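Local coordinates for capsid protein VP2 (Human bocavirus 4, PDB 5US9), which self-assembles, together with its size variants, into the 60-copy T=1 icosahedral capsid of the virus, which has a channel at each five-fold axis, at residues Glu202-Asn207 with Asn326-Thr331. Numbering follows the deposited sequence.
Sequences EMEDSN and NASIDT
Glu204 and Ser328 make the close part of this contact, their CA atoms 6.7 Å apart and both CA–CB bonds directed across it. The glutamate chain bends at its second torsion (chi2 82°), which brings CD round to the serine, 3.9 Å from Ser328 CB. Glutamate is long enough to fold CB and CG beside the hydroxyl, Glu204 CB 3.5 Å from Ser328 OG, and keep its polar end at this partly exposed surface. The modelled carboxylate–hydroxyl gap is too short to trust. Serine suits the spot by being small and polar: its OG makes a weak hydrogen bond to Glu210, whose other carboxylate oxygen weakly accepts from the backbone N of Glu204. Neither segment is helix or strand. Both belong to the long surface loops that parvovirus capsid proteins hang on a jelly-roll core: 202-207 lies between strands 186-192 and 228-230, while segment 326-331 is in the excursion between strands 236-248 and 447-450. Away from Ser328 the fit is looser. At one end the Asn207 side chain reaches beside Ala327. At the other lie like charges: Glu202 OE1 is 4.8 Å from Asp330 OD2, and Glu199 adds a further carboxylate, so protonation here may be favoured. Asp330, with its polar carboxylate, suits this partly exposed border, whereas hydrophobic Met203 leads away to pack on Ile503 of a second subunit.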
# COMPACT_ATOMS: atom_id res chain seq x y z
N GLU A 202 -56.01 43.08 99.00
CA GLU A 202 -57.41 43.43 99.25
C GLU A 202 -57.76 44.94 99.12
O GLU A 202 -58.82 45.24 98.56
CB GLU A 202 -57.87 42.94 100.63
CG GLU A 202 -59.35 43.25 100.86
CD GLU A 202 -59.90 42.74 102.18
OE1 GLU A 202 -59.14 42.14 102.96
OE2 GLU A 202 -61.10 42.95 102.44
N MET A 203 -56.98 45.90 99.62
CA MET A 203 -55.87 45.77 100.55
C MET A 203 -56.20 46.64 101.76
O MET A 203 -57.00 47.56 101.66
CB MET A 203 -54.56 46.20 99.91
CG MET A 203 -54.48 47.69 99.62
SD MET A 203 -53.11 48.11 98.53
CE MET A 203 -53.86 47.80 96.93
N GLU A 204 -55.59 46.36 102.91
CA GLU A 204 -56.00 47.04 104.13
C GLU A 204 -55.13 48.25 104.41
O GLU A 204 -53.97 48.13 104.81
CB GLU A 204 -55.93 46.08 105.31
CG GLU A 204 -56.91 44.92 105.25
CD GLU A 204 -56.42 43.78 104.39
OE1 GLU A 204 -55.39 43.94 103.71
OE2 GLU A 204 -57.04 42.70 104.41
N ASP A 205 -55.71 49.44 104.22
CA ASP A 205 -55.10 50.72 104.59
C ASP A 205 -53.66 50.82 104.12
O ASP A 205 -53.33 50.33 103.03
CB ASP A 205 -55.17 50.90 106.11
CG ASP A 205 -56.59 51.10 106.60
OD1 ASP A 205 -57.47 51.42 105.77
OD2 ASP A 205 -56.82 50.94 107.81
N SER A 206 -52.80 51.42 104.94
CA SER A 206 -51.35 51.29 104.84
C SER A 206 -50.89 51.44 103.34
O SER A 206 -51.17 52.51 102.81
CB SER A 206 -50.95 50.01 105.62
OG SER A 206 -51.72 48.89 105.22
N ASN A 207 -50.24 50.51 102.60
CA ASN A 207 -49.61 49.26 102.99
C ASN A 207 -48.23 49.14 102.35
O ASN A 207 -47.22 49.00 103.03
CB ASN A 207 -50.49 48.08 102.61
CG ASN A 207 -50.21 46.87 103.46
OD1 ASN A 207 -49.74 46.99 104.58
ND2 ASN A 207 -50.53 45.70 102.94
N ASN A 326 -45.00 40.71 105.79
CA ASN A 326 -45.92 41.66 106.40
C ASN A 326 -47.33 41.48 105.87
O ASN A 326 -48.18 40.87 106.53
CB ASN A 326 -45.47 43.10 106.14
CG ASN A 326 -44.16 43.43 106.81
OD1 ASN A 326 -43.24 43.94 106.18
ND2 ASN A 326 -44.07 43.14 108.10
N ALA A 327 -47.58 42.00 104.67
CA ALA A 327 -48.87 41.98 104.00
C ALA A 327 -49.94 42.47 104.98
O ALA A 327 -49.70 43.35 105.81
CB ALA A 327 -49.12 40.60 103.42
N SER A 328 -51.13 41.88 104.88
CA SER A 328 -52.14 41.90 105.92
C SER A 328 -53.10 40.77 105.60
O SER A 328 -53.23 40.36 104.45
CB SER A 328 -52.86 43.25 106.01
OG SER A 328 -53.54 43.52 104.80
N ILE A 329 -53.80 40.29 106.63
CA ILE A 329 -54.64 39.12 106.44
C ILE A 329 -55.91 39.29 107.27
O ILE A 329 -55.86 39.72 108.43
CB ILE A 329 -53.91 37.80 106.81
CG1 ILE A 329 -52.74 37.55 105.85
CG2 ILE A 329 -54.84 36.63 106.71
CD1 ILE A 329 -51.40 37.96 106.40
N ASP A 330 -57.03 38.95 106.67
CA ASP A 330 -58.33 38.94 107.33
C ASP A 330 -58.43 37.66 108.15
O ASP A 330 -57.42 37.01 108.42
CB ASP A 330 -59.45 39.06 106.29
CG ASP A 330 -59.43 37.92 105.28
OD1 ASP A 330 -58.46 37.13 105.28
OD2 ASP A 330 -60.39 37.81 104.49
N THR A 331 -59.63 37.31 108.61
CA THR A 331 -59.83 35.99 109.17
C THR A 331 -59.29 34.95 108.20
O THR A 331 -59.54 35.02 106.99
CB THR A 331 -61.31 35.73 109.45
OG1 THR A 331 -62.04 35.81 108.22
CG2 THR A 331 -61.85 36.76 110.42